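Local atomic coordinates of uncharacterized protein (Slackia heliotrinireducens DSM 20476, PDB entry 4S1P), a protein that is probably an SGNH-type hydrolase of the GDSL-like lipase and acylhydrolase family, likely cleaving ester bonds in a substrate not yet identified. Residues H34-A39 against T49-L54; R40-L45 against A84-S89; V67-M72 against P101-T106; W107-G112 against D124-R129. All coordinates share one frame; numbering follows the deposited sequence. Where two conformers were deposited one is given.

Contact 1 of 4, residues H34-A39 against T49-L54; sequences HARGGA and TRNGAL
No direct hydrogen bond joins H34-A39 to T49-L54; one CH-pi contact, one water and the polar grip on N51 hold them. The CH-pi contact belongs to the imidazole of H34, whose CG lies anti to the carbonyl carbon. L54 CB sits over one ring face, 3.7 Å from the H34 ring centroid and 15° off the normal, while H34 CE1 comes within 3.2 Å of L54 O. H34 ND1 is hydrogen-bonded to T55 OG1, which fixes the rotation of the ring. An alanine at H34 removes the ring over L54 CB and the bond to T55 OG1, and would probably loosen the helix against the strand. The end of edge strand 29-35 packs here on the first turn of helix 50-61, with a type II beta turn from R36 to A39 directly after the strand and the unknown ligand hydrogen-bonded to G38 N. The helix is N-capped: T49 OG1 accepts from G52 N at 2.8 Å. The water bridge runs from N51 OD1 (2.7 Å) to A35 O (3.0 Å), the water donating to both. On the amide's other branch, N51 ND2 is hydrogen-bonded to E43 OE1, which also forms a salt bridge with R36 NH1.

Contact 2 of 4, residues R40-L45 against A84-S89; sequences RLAEHL and ARSVAS
A short 3-10 segment, 41-45, runs past the middle of helix 80-96, and the two backbones come nearest at A42 and S86, whose CA atoms lie 5.3 Å apart. At that point the side chains are small. S86 OG, anti to its own carbonyl carbon, stands 3.5 Å from A42 CB, and S86 CB meets L41 CB at 3.9 Å. Two leucines reach the helix at and beyond this serine, L41 at V87 and L45 at S89. L41, with CG beside its backbone N, sends CD1 obliquely to V87 CG2 at 3.9 Å, on the buried side where M69 of strand 66-69 touches both residues. Four residues later, L45 lays its two methyls on S89 CB, with CD1 and CD2 each 3.7 Å away. This ties the loop following strand 29-35 to a helix on one side of the parallel sheet. Polar linkage comes through a water, which accepts from A42 N at 2.9 Å and donates to S86 OG at 3.0 Å; S86 OG is also hydrogen-bonded to A82 O. With no direct hydrogen bond across, the adhesion is mostly apolar, and the water supplies an acceptor for A42 N where S86 OG lies at a poor angle.

Contact 3 of 4, residues V67-M72 against P101-T106; sequences VVMQEM and PVIYGT
E71 OE1 is gripped by two N-H donors: M72 N at 2.9 Å, on its anti lone pair, and L41 N. In the parallel ladder, V102 N donates to V67 O at 2.8 Å, in the carbonyl plane, and V102 O accepts from M69 N at 2.8 Å, nearly along the C=O axis. A CA-H...O contact from V68 CA (3.3 Å) adds to the hold on V102 O. Y104 N to M69 O completes the ladder, its donor 38° above the carbonyl plane. Selenomethionine M69 bends at chi3 (-64°) and folds back over the neighbouring strand, where its CE touches P101 CB and I103 CG1 at 3.8 Å. V68 and V102 lie side by side on the other face. Q70 runs alongside Y104, with CB 3.6 Å from Y104 CD2, and two waters connect E71 to Y104 O and T106 OG1. Q70 OE1 is hydrogen-bonded to T14 and NE2 to N11 and E71 O; an alanine at Q70 has no amide for these ties, which would probably loosen the loops near the unknown ligand. In this central part of the sheet, M69 and I103 face helix 80-96, I103 also helix 123-141; V68 and V102 face helix 170-184, and strand 4-10 pairs with V68 and Q70.

Contact 4 of 4, residues W107-G112 against D124-R129; sequences WPYRAG and DDMSLR
Beside the bound unknown ligand, the loop after strand 100-105 meets helix 123-141 in a Met-aromatic contact between Y109 and selenomethionine M126. The side chain of Y109 comes within about 4 Å of that ligand, and that of W107 lies near a Ser-His-Asp pattern (S12, H167, D164) consistent with an SGNH hydrolase active site. M126 leaves the helix with CG anti to its backbone N (chi1 -175°) and stays extended to the methyl, which carries its end across to the tyrosine. There CE lies over the centre of one ring face, 3.7 Å from the Y109 centroid and 13° off the normal, in a CH-pi contact. The selenium follows on the same face, M126 SE lying 4.1 Å from the Y109 ring centroid and 3.5 Å from Y109 N. One residue earlier in the loop, P108 packs against the helix: its CG touches S127 OG at 3.4 Å, and its CB lies 4.2 Å from M126 CG. That hydroxyl has its polar partner at H123 O. Y109 OH is held by S73 OG at the far end of the ring. L116 of helix 114-119 touches both Y109 and M126. No hydrogen bond crosses this contact, and Y109 N is buried without a polar partner, so dispersion holds the loop to the helix, the M126 methyl and selenium over the ring; selenium here stands in for the sulfur of methionine.

How the contacts relate
The four contacts follow the chain through one alpha/beta fold built on a parallel sheet. Contact 3 is its core, its centre about 3 Å from the centre of the chain, joining strands 66-69 and 100-105. Contacts 1 and 2, centres about 12 Å apart, alternate along the chain and share the E43 carboxylate. Contact 2 in turn touches contact 3, centres about 10 Å apart, through L41 N and E71 OE1. Contact 4 continues directly in sequence from T106, its centre about 18 Å from that of contact 3 and about 26 Å from that of contact 1. The side chains of A35, Q70 and W107 lie near the probable Ser-His-Asp triad, so contacts 1, 3 and 4 probably border the active site; an unknown ligand is bound nearby.

Contact 1 of 4, residues H34-A39 against T49-L54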
loop_
_atom_site.group_PDB
_atom_site.type_symbol
_atom_site.label_atom_id
_atom_site.label_comp_id
_atom_site.label_asym_id
_atom_site.label_seq_id
_atom_site.Cartn_x
_atom_site.Cartn_y
_atom_site.Cartn_z
ATOM N N HIS A 34 1.429 -10.997 1.223
ATOM C CA HIS A 34 2.363 -11.354 0.176
ATOM C C HIS A 34 3.270 -10.160 -0.002
ATOM O O HIS A 34 2.890 -9.171 -0.662
ATOM C CB HIS A 34 1.604 -11.650 -1.124
ATOM C CG HIS A 34 0.736 -12.861 -1.056
ATOM N ND1 HIS A 34 -0.159 -13.182 -2.061
ATOM C CD2 HIS A 34 0.569 -13.791 -0.094
ATOM C CE1 HIS A 34 -0.814 -14.288 -1.722
ATOM N NE2 HIS A 34 -0.407 -14.664 -0.522
ATOM N N ALA A 35 4.449 -10.225 0.625
ATOM C CA ALA A 35 5.349 -9.091 0.638
ATOM C C ALA A 35 6.778 -9.580 0.577
ATOM O O ALA A 35 7.085 -10.731 0.911
ATOM C CB ALA A 35 5.149 -8.275 1.890
ATOM N N ARG A 36 7.641 -8.700 0.105
ATOM C CA ARG A 36 9.076 -8.910 0.182
ATOM C C ARG A 36 9.707 -7.542 0.189
ATOM O O ARG A 36 9.211 -6.623 -0.452
ATOM C CB ARG A 36 9.608 -9.665 -1.013
ATOM C CG ARG A 36 11.049 -10.127 -0.798
ATOM C CD ARG A 36 11.673 -10.647 -2.085
ATOM N NE ARG A 36 11.857 -9.603 -3.097
ATOM C CZ ARG A 36 11.022 -9.368 -4.102
ATOM N NH1 ARG A 36 9.973 -10.131 -4.241
ATOM N NH2 ARG A 36 11.272 -8.384 -4.969
ATOM N N GLY A 37 10.836 -7.409 0.858
ATOM C CA GLY A 37 11.564 -6.143 0.787
ATOM C C GLY A 37 11.893 -5.809 -0.655
ATOM O O GLY A 37 12.374 -6.644 -1.402
ATOM N N GLY A 38 11.573 -4.576 -1.030
ATOM C CA GLY A 38 11.864 -4.050 -2.360
ATOM C C GLY A 38 10.847 -4.415 -3.416
ATOM O O GLY A 38 10.981 -3.992 -4.555
ATOM N N ALA A 39 9.803 -5.149 -3.054
ATOM C CA ALA A 39 8.832 -5.585 -4.062
ATOM C C ALA A 39 8.026 -4.443 -4.668
ATOM O O ALA A 39 7.694 -3.464 -3.996
ATOM C CB ALA A 39 7.879 -6.612 -3.473
ATOM N N THR A 49 6.927 -15.011 -10.678
ATOM C CA THR A 49 7.499 -14.566 -9.431
ATOM C C THR A 49 6.797 -15.277 -8.288
ATOM O O THR A 49 5.673 -15.771 -8.450
ATOM C CB THR A 49 7.368 -13.024 -9.243
ATOM O OG1 THR A 49 6.030 -12.653 -8.905
ATOM C CG2 THR A 49 7.891 -12.245 -10.454
ATOM N N ARG A 50 7.456 -15.333 -7.138
ATOM C CA ARG A 50 6.864 -15.959 -5.966
ATOM C C ARG A 50 5.570 -15.195 -5.564
ATOM O O ARG A 50 4.522 -15.829 -5.351
ATOM C CB ARG A 50 7.817 -16.077 -4.784
ATOM C CG ARG A 50 7.107 -16.642 -3.590
ATOM C CD ARG A 50 8.045 -17.011 -2.443
ATOM N NE ARG A 50 7.268 -17.548 -1.336
ATOM C CZ ARG A 50 6.794 -18.791 -1.295
ATOM N NH1 ARG A 50 7.018 -19.609 -2.282
ATOM N NH2 ARG A 50 6.050 -19.204 -0.278
ATOM N N ASN A 51 5.628 -13.867 -5.536
ATOM C CA ASN A 51 4.438 -13.094 -5.196
ATOM C C ASN A 51 3.328 -13.329 -6.205
ATOM O O ASN A 51 2.146 -13.415 -5.807
ATOM C CB ASN A 51 4.739 -11.578 -5.161
ATOM C CG ASN A 51 5.269 -11.117 -3.834
ATOM O OD1 ASN A 51 4.954 -11.704 -2.804
ATOM N ND2 ASN A 51 6.151 -10.075 -3.849
ATOM N N GLY A 52 3.649 -13.340 -7.498
ATOM C CA GLY A 52 2.642 -13.565 -8.489
ATOM C C GLY A 52 1.986 -14.917 -8.356
ATOM O O GLY A 52 0.781 -15.039 -8.517
ATOM N N ALA A 53 2.778 -15.959 -8.103
ATOM C CA ALA A 53 2.220 -17.272 -7.932
ATOM C C ALA A 53 1.345 -17.319 -6.681
ATOM O O ALA A 53 0.279 -17.965 -6.676
ATOM C CB ALA A 53 3.309 -18.345 -7.840
ATOM N N LEU A 54 1.834 -16.753 -5.578
ATOM C CA LEU A 54 1.063 -16.711 -4.346
ATOM C C LEU A 54 -0.254 -15.985 -4.545
ATOM O O LEU A 54 -1.302 -16.452 -4.096
ATOM C CB LEU A 54 1.852 -16.054 -3.242
ATOM C CG LEU A 54 2.996 -16.878 -2.659
ATOM C CD1 LEU A 54 3.800 -15.984 -1.722
ATOM C CD2 LEU A 54 2.477 -18.111 -1.945
HETATM O O HOH W 1 6.757 -12.852 -1.136
#

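Contact 2 of 4, residues R40-L45 against A84-S89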
loop_
_atom_site.group_PDB
_atom_site.type_symbol
_atom_site.label_atom_id
_atom_site.label_comp_id
_atom_site.label_asym_id
_atom_site.label_seq_id
_atom_site.Cartn_x
_atom_site.Cartn_y
_atom_site.Cartn_z
ATOM N N ARG A 40 7.704 -4.607 -5.943
ATOM C CA ARG A 40 6.804 -3.721 -6.686
ATOM C C ARG A 40 5.507 -4.470 -6.979
ATOM O O ARG A 40 5.497 -5.713 -7.100
ATOM C CB ARG A 40 7.411 -3.281 -8.030
ATOM C CG ARG A 40 8.658 -2.401 -7.900
ATOM C CD ARG A 40 9.373 -2.156 -9.204
ATOM N NE ARG A 40 10.669 -1.526 -8.943
ATOM C CZ ARG A 40 11.058 -0.328 -9.382
ATOM N NH1 ARG A 40 10.251 0.446 -10.112
ATOM N NH2 ARG A 40 12.275 0.115 -9.073
ATOM N N LEU A 41 4.414 -3.722 -7.097
ATOM C CA LEU A 41 3.093 -4.357 -7.291
ATOM C C LEU A 41 3.033 -5.220 -8.539
ATOM O O LEU A 41 2.326 -6.228 -8.535
ATOM C CB LEU A 41 1.956 -3.335 -7.380
ATOM C CG LEU A 41 1.382 -2.867 -6.087
ATOM C CD1 LEU A 41 0.329 -1.808 -6.443
ATOM C CD2 LEU A 41 0.806 -3.952 -5.204
ATOM N N ALA A 42 3.772 -4.834 -9.597
ATOM C CA ALA A 42 3.717 -5.568 -10.852
ATOM C C ALA A 42 4.095 -7.052 -10.670
ATOM O O ALA A 42 3.706 -7.893 -11.460
ATOM C CB ALA A 42 4.622 -4.929 -11.872
ATOM N N GLU A 43 4.902 -7.376 -9.643
ATOM C CA GLU A 43 5.281 -8.777 -9.418
ATOM C C GLU A 43 4.057 -9.656 -9.261
ATOM O O GLU A 43 4.034 -10.808 -9.671
ATOM C CB GLU A 43 6.114 -8.931 -8.135
ATOM C CG GLU A 43 7.431 -8.256 -8.212
ATOM C CD GLU A 43 8.208 -8.413 -6.926
ATOM O OE1 GLU A 43 7.942 -9.379 -6.130
ATOM O OE2 GLU A 43 9.059 -7.516 -6.743
ATOM N N HIS A 44 3.019 -9.110 -8.645
ATOM C CA HIS A 44 1.826 -9.893 -8.380
ATOM C C HIS A 44 1.014 -10.280 -9.619
ATOM O O HIS A 44 0.139 -11.135 -9.520
ATOM C CB HIS A 44 0.936 -9.161 -7.363
ATOM C CG HIS A 44 1.600 -8.966 -6.056
ATOM N ND1 HIS A 44 1.487 -9.868 -5.032
ATOM C CD2 HIS A 44 2.427 -7.993 -5.621
ATOM C CE1 HIS A 44 2.218 -9.455 -4.015
ATOM N NE2 HIS A 44 2.824 -8.339 -4.362
ATOM N N LEU A 45 1.319 -9.629 -10.739
ATOM C CA LEU A 45 0.673 -9.903 -12.005
ATOM C C LEU A 45 1.452 -10.919 -12.825
ATOM O O LEU A 45 1.017 -11.308 -13.903
ATOM C CB LEU A 45 0.487 -8.617 -12.787
ATOM C CG LEU A 45 -0.565 -7.693 -12.155
ATOM C CD1 LEU A 45 -0.509 -6.364 -12.862
ATOM C CD2 LEU A 45 -1.975 -8.285 -12.207
ATOM N N ALA A 84 -0.170 2.683 -12.234
ATOM C CA ALA A 84 -1.555 2.722 -12.645
ATOM C C ALA A 84 -1.985 1.395 -13.279
ATOM O O ALA A 84 -3.086 0.899 -13.002
ATOM C CB ALA A 84 -1.801 3.868 -13.604
ATOM N N ARG A 85 -1.141 0.823 -14.126
ATOM C CA ARG A 85 -1.502 -0.426 -14.761
ATOM C C ARG A 85 -1.532 -1.583 -13.781
ATOM O O ARG A 85 -2.390 -2.462 -13.897
ATOM C CB ARG A 85 -0.563 -0.747 -15.928
ATOM C CG ARG A 85 -0.551 0.295 -17.049
ATOM C CD ARG A 85 -1.940 0.625 -17.588
ATOM N NE ARG A 85 -2.428 1.875 -17.011
ATOM C CZ ARG A 85 -3.682 2.098 -16.653
ATOM N NH1 ARG A 85 -4.605 1.163 -16.835
ATOM N NH2 ARG A 85 -4.019 3.269 -16.140
ATOM N N SER A 86 -0.626 -1.569 -12.802
ATOM C CA SER A 86 -0.608 -2.624 -11.817
ATOM C C SER A 86 -1.870 -2.584 -10.976
ATOM O O SER A 86 -2.505 -3.609 -10.723
ATOM C CB SER A 86 0.628 -2.533 -10.932
ATOM O OG SER A 86 1.829 -2.780 -11.655
ATOM N N VAL A 87 -2.225 -1.398 -10.497
ATOM C CA VAL A 87 -3.461 -1.276 -9.687
ATOM C C VAL A 87 -4.687 -1.628 -10.490
ATOM O O VAL A 87 -5.590 -2.282 -9.979
ATOM C CB VAL A 87 -3.616 0.136 -9.098
ATOM C CG1 VAL A 87 -4.979 0.303 -8.426
ATOM C CG2 VAL A 87 -2.515 0.357 -8.117
ATOM N N ALA A 88 -4.720 -1.201 -11.759
ATOM C CA ALA A 88 -5.875 -1.507 -12.572
ATOM C C ALA A 88 -6.074 -3.016 -12.705
ATOM O O ALA A 88 -7.178 -3.546 -12.533
ATOM C CB ALA A 88 -5.735 -0.881 -13.945
ATOM N N SER A 89 -4.993 -3.728 -12.999
ATOM C CA SER A 89 -5.121 -5.145 -13.248
ATOM C C SER A 89 -5.372 -5.930 -11.964
ATOM O O SER A 89 -6.184 -6.862 -11.953
ATOM C CB SER A 89 -3.903 -5.639 -14.015
ATOM O OG SER A 89 -3.920 -5.092 -15.340
HETATM O O HOH W 2 4.257 -2.000 -10.129
#

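Contact 3 of 4, residues V67-M72 against P101-T106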
loop_
_atom_site.group_PDB
_atom_site.type_symbol
_atom_site.label_atom_id
_atom_site.label_comp_id
_atom_site.label_asym_id
_atom_site.label_seq_id
_atom_site.Cartn_x
_atom_site.Cartn_y
_atom_site.Cartn_z
ATOM N N VAL A 67 -8.637 -6.864 -0.889
ATOM C CA VAL A 67 -7.265 -7.024 -1.348
ATOM C C VAL A 67 -6.606 -5.654 -1.264
ATOM O O VAL A 67 -7.052 -4.710 -1.919
ATOM C CB VAL A 67 -7.157 -7.560 -2.769
ATOM C CG1 VAL A 67 -5.697 -7.653 -3.199
ATOM C CG2 VAL A 67 -7.831 -8.930 -2.873
ATOM N N VAL A 68 -5.596 -5.538 -0.387
ATOM C CA VAL A 68 -4.910 -4.245 -0.160
ATOM C C VAL A 68 -3.647 -4.215 -1.017
ATOM O O VAL A 68 -2.873 -5.170 -1.006
ATOM C CB VAL A 68 -4.538 -4.065 1.308
ATOM C CG1 VAL A 68 -3.822 -2.749 1.546
ATOM C CG2 VAL A 68 -5.778 -4.156 2.173
HETATM N N MSE A 69 -3.442 -3.104 -1.737
HETATM C CA MSE A 69 -2.360 -2.996 -2.669
HETATM C C MSE A 69 -1.449 -1.852 -2.291
HETATM O O MSE A 69 -1.898 -0.698 -2.232
HETATM C CB MSE A 69 -2.885 -2.738 -4.090
HETATM C CG MSE A 69 -3.858 -3.828 -4.541
HETATM SE SE MSE A 69 -4.907 -3.326 -6.112
HETATM C CE MSE A 69 -5.870 -1.843 -5.235
ATOM N N GLN A 70 -0.168 -2.158 -2.031
ATOM C CA GLN A 70 0.825 -1.142 -1.678
ATOM C C GLN A 70 2.017 -1.215 -2.625
ATOM O O GLN A 70 2.678 -2.236 -2.699
ATOM C CB GLN A 70 1.297 -1.354 -0.224
ATOM C CG GLN A 70 2.358 -0.359 0.244
ATOM C CD GLN A 70 3.700 -1.005 0.485
ATOM O OE1 GLN A 70 3.810 -1.996 1.205
ATOM N NE2 GLN A 70 4.736 -0.452 -0.120
ATOM N N GLU A 71 2.277 -0.095 -3.315
ATOM C CA GLU A 71 3.359 -0.004 -4.257
ATOM C C GLU A 71 4.660 0.411 -3.573
ATOM O O GLU A 71 4.666 1.068 -2.532
ATOM C CB GLU A 71 3.013 1.038 -5.326
ATOM C CG GLU A 71 4.044 1.267 -6.447
ATOM C CD GLU A 71 4.294 0.010 -7.279
ATOM O OE1 GLU A 71 4.891 -0.965 -6.752
ATOM O OE2 GLU A 71 3.883 -0.011 -8.472
HETATM N N MSE A 72 5.765 0.010 -4.193
HETATM C CA MSE A 72 7.098 0.506 -3.840
HETATM C C MSE A 72 6.989 2.003 -3.609
HETATM O O MSE A 72 6.349 2.715 -4.369
HETATM C CB MSE A 72 8.064 0.096 -4.961
HETATM C CG MSE A 72 9.536 0.267 -4.574
HETATM SE SE MSE A 72 10.114 2.093 -5.023
HETATM C CE MSE A 72 9.926 2.018 -6.981
ATOM N N PRO A 101 -11.035 -4.173 -3.838
ATOM C CA PRO A 101 -9.659 -3.675 -3.815
ATOM C C PRO A 101 -9.537 -2.406 -2.976
ATOM O O PRO A 101 -10.446 -1.574 -2.934
ATOM C CB PRO A 101 -9.339 -3.426 -5.287
ATOM C CG PRO A 101 -10.655 -3.296 -5.971
ATOM C CD PRO A 101 -11.650 -4.097 -5.178
ATOM N N VAL A 102 -8.384 -2.284 -2.313
ATOM C CA VAL A 102 -8.072 -1.158 -1.434
ATOM C C VAL A 102 -6.667 -0.682 -1.761
ATOM O O VAL A 102 -5.749 -1.496 -1.773
ATOM C CB VAL A 102 -8.150 -1.571 0.059
ATOM C CG1 VAL A 102 -7.737 -0.446 0.983
ATOM C CG2 VAL A 102 -9.556 -2.050 0.406
ATOM N N ILE A 103 -6.504 0.615 -2.007
ATOM C CA ILE A 103 -5.195 1.171 -2.197
ATOM C C ILE A 103 -4.647 1.605 -0.834
ATOM O O ILE A 103 -5.277 2.408 -0.138
ATOM C CB ILE A 103 -5.230 2.381 -3.148
ATOM C CG1 ILE A 103 -5.573 1.919 -4.570
ATOM C CG2 ILE A 103 -3.921 3.169 -3.097
ATOM C CD1 ILE A 103 -6.067 3.043 -5.437
ATOM N N TYR A 104 -3.471 1.096 -0.466
ATOM C CA TYR A 104 -2.744 1.579 0.722
ATOM C C TYR A 104 -1.956 2.787 0.190
ATOM O O TYR A 104 -0.880 2.641 -0.413
ATOM C CB TYR A 104 -1.890 0.460 1.271
ATOM C CG TYR A 104 -0.913 0.787 2.413
ATOM C CD1 TYR A 104 -0.799 2.053 2.997
ATOM C CD2 TYR A 104 -0.108 -0.208 2.899
ATOM C CE1 TYR A 104 0.164 2.305 3.993
ATOM C CE2 TYR A 104 0.841 0.018 3.868
ATOM C CZ TYR A 104 0.971 1.270 4.433
ATOM O OH TYR A 104 1.937 1.508 5.378
ATOM N N GLY A 105 -2.545 3.975 0.339
ATOM C CA GLY A 105 -1.901 5.191 -0.147
ATOM C C GLY A 105 -0.792 5.530 0.846
ATOM O O GLY A 105 -1.035 5.677 2.033
ATOM N N THR A 106 0.420 5.636 0.378
ATOM C CA THR A 106 1.538 5.989 1.222
ATOM C C THR A 106 1.919 7.479 1.027
ATOM O O THR A 106 1.240 8.263 0.368
ATOM C CB THR A 106 2.728 5.044 0.957
ATOM O OG1 THR A 106 3.239 5.245 -0.379
ATOM C CG2 THR A 106 2.340 3.556 1.137
HETATM O O HOH W 3 0.800 2.269 -2.528
HETATM O O HOH W 4 3.210 3.565 -2.550
#

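Contact 4 of 4, residues W107-G112 against D124-R129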
loop_
_atom_site.group_PDB
_atom_site.type_symbol
_atom_site.label_atom_id
_atom_site.label_comp_id
_atom_site.label_asym_id
_atom_site.label_seq_id
_atom_site.Cartn_x
_atom_site.Cartn_y
_atom_site.Cartn_z
ATOM N N TRP A 107 3.020 7.838 1.658
ATOM C CA TRP A 107 3.374 9.216 1.936
ATOM C C TRP A 107 4.579 9.643 1.090
ATOM O O TRP A 107 5.419 8.813 0.727
ATOM C CB TRP A 107 3.697 9.354 3.447
ATOM C CG TRP A 107 4.561 8.256 3.911
ATOM C CD1 TRP A 107 5.915 8.191 3.823
ATOM C CD2 TRP A 107 4.135 7.021 4.487
ATOM N NE1 TRP A 107 6.365 6.988 4.291
ATOM C CE2 TRP A 107 5.285 6.244 4.700
ATOM C CE3 TRP A 107 2.875 6.466 4.802
ATOM C CZ2 TRP A 107 5.228 4.966 5.232
ATOM C CZ3 TRP A 107 2.833 5.195 5.320
ATOM C CH2 TRP A 107 3.990 4.458 5.525
ATOM N N PRO A 108 4.704 10.952 0.826
ATOM C CA PRO A 108 5.983 11.433 0.294
ATOM C C PRO A 108 7.062 11.198 1.351
ATOM O O PRO A 108 6.777 11.117 2.516
ATOM C CB PRO A 108 5.752 12.949 0.106
ATOM C CG PRO A 108 4.706 13.279 1.104
ATOM C CD PRO A 108 3.809 12.068 1.186
ATOM N N TYR A 109 8.295 11.105 0.911
ATOM C CA TYR A 109 9.405 10.991 1.828
ATOM C C TYR A 109 9.574 12.297 2.618
ATOM O O TYR A 109 9.160 13.361 2.196
ATOM C CB TYR A 109 10.667 10.727 1.044
ATOM C CG TYR A 109 10.736 9.466 0.274
ATOM C CD1 TYR A 109 9.810 8.444 0.462
ATOM C CD2 TYR A 109 11.783 9.256 -0.635
ATOM C CE1 TYR A 109 9.914 7.262 -0.257
ATOM C CE2 TYR A 109 11.900 8.060 -1.328
ATOM C CZ TYR A 109 10.965 7.068 -1.135
ATOM O OH TYR A 109 11.128 5.877 -1.837
ATOM N N ARG A 110 10.187 12.190 3.785
ATOM C CA ARG A 110 10.401 13.361 4.610
ATOM C C ARG A 110 11.281 14.395 3.913
ATOM O O ARG A 110 12.299 14.066 3.324
ATOM C CB ARG A 110 10.987 12.951 5.951
ATOM C CG ARG A 110 11.202 14.144 6.841
ATOM C CD ARG A 110 11.497 13.762 8.259
ATOM N NE ARG A 110 11.511 14.928 9.134
ATOM C CZ ARG A 110 11.585 14.841 10.456
ATOM N NH1 ARG A 110 11.697 13.657 11.023
ATOM N NH2 ARG A 110 11.579 15.937 11.206
ATOM N N ALA A 111 10.845 15.658 3.938
ATOM C CA ALA A 111 11.606 16.703 3.274
ATOM C C ALA A 111 13.044 16.726 3.806
ATOM O O ALA A 111 13.298 16.640 5.019
ATOM C CB ALA A 111 10.950 18.043 3.458
ATOM N N GLY A 112 13.973 16.814 2.879
ATOM C CA GLY A 112 15.379 16.861 3.220
ATOM C C GLY A 112 16.087 15.537 3.393
ATOM O O GLY A 112 17.299 15.532 3.541
ATOM N N ASP A 124 7.654 18.951 -2.550
ATOM C CA ASP A 124 6.344 19.341 -3.114
ATOM C C ASP A 124 5.998 18.506 -4.348
ATOM O O ASP A 124 4.855 18.060 -4.508
ATOM C CB ASP A 124 6.283 20.825 -3.473
ATOM C CG ASP A 124 5.963 21.725 -2.297
ATOM O OD1 ASP A 124 5.530 21.266 -1.224
ATOM O OD2 ASP A 124 6.150 22.940 -2.483
ATOM N N ASP A 125 6.986 18.280 -5.223
ATOM C CA ASP A 125 6.734 17.532 -6.466
ATOM C C ASP A 125 6.351 16.095 -6.112
ATOM O O ASP A 125 5.361 15.555 -6.619
ATOM C CB ASP A 125 7.989 17.572 -7.344
ATOM C CG ASP A 125 7.830 16.949 -8.732
ATOM O OD1 ASP A 125 6.727 16.880 -9.261
ATOM O OD2 ASP A 125 8.874 16.619 -9.363
HETATM N N MSE A 126 7.082 15.487 -5.184
HETATM C CA MSE A 126 6.751 14.112 -4.804
HETATM C C MSE A 126 5.358 14.053 -4.171
HETATM O O MSE A 126 4.574 13.139 -4.433
HETATM C CB MSE A 126 7.787 13.512 -3.856
HETATM C CG MSE A 126 7.468 12.044 -3.588
HETATM SE SE MSE A 126 8.885 11.166 -2.582
HETATM C CE MSE A 126 8.142 9.365 -2.701
ATOM N N SER A 127 5.071 15.008 -3.293
ATOM C CA SER A 127 3.787 15.092 -2.588
ATOM C C SER A 127 2.631 15.097 -3.589
ATOM O O SER A 127 1.650 14.368 -3.430
ATOM C CB SER A 127 3.752 16.347 -1.693
ATOM O OG SER A 127 4.660 16.257 -0.555
ATOM N N LEU A 128 2.760 15.927 -4.617
ATOM C CA LEU A 128 1.677 16.116 -5.576
ATOM C C LEU A 128 1.585 14.922 -6.501
ATOM O O LEU A 128 0.494 14.442 -6.808
ATOM C CB LEU A 128 1.890 17.401 -6.374
ATOM C CG LEU A 128 1.881 18.708 -5.563
ATOM C CD1 LEU A 128 2.064 19.929 -6.442
ATOM C CD2 LEU A 128 0.610 18.823 -4.750
ATOM N N ARG A 129 2.733 14.426 -6.948
ATOM C CA ARG A 129 2.724 13.257 -7.820
ATOM C C ARG A 129 2.108 12.036 -7.163
ATOM O O ARG A 129 1.313 11.283 -7.771
ATOM C CB ARG A 129 4.108 12.931 -8.320
ATOM C CG ARG A 129 4.646 13.951 -9.315
ATOM C CD ARG A 129 6.066 13.657 -9.781
ATOM N NE ARG A 129 6.514 14.607 -10.806
ATOM C CZ ARG A 129 6.294 14.518 -12.119
ATOM N NH1 ARG A 129 5.595 13.529 -12.629
ATOM N NH2 ARG A 129 6.781 15.456 -12.938
#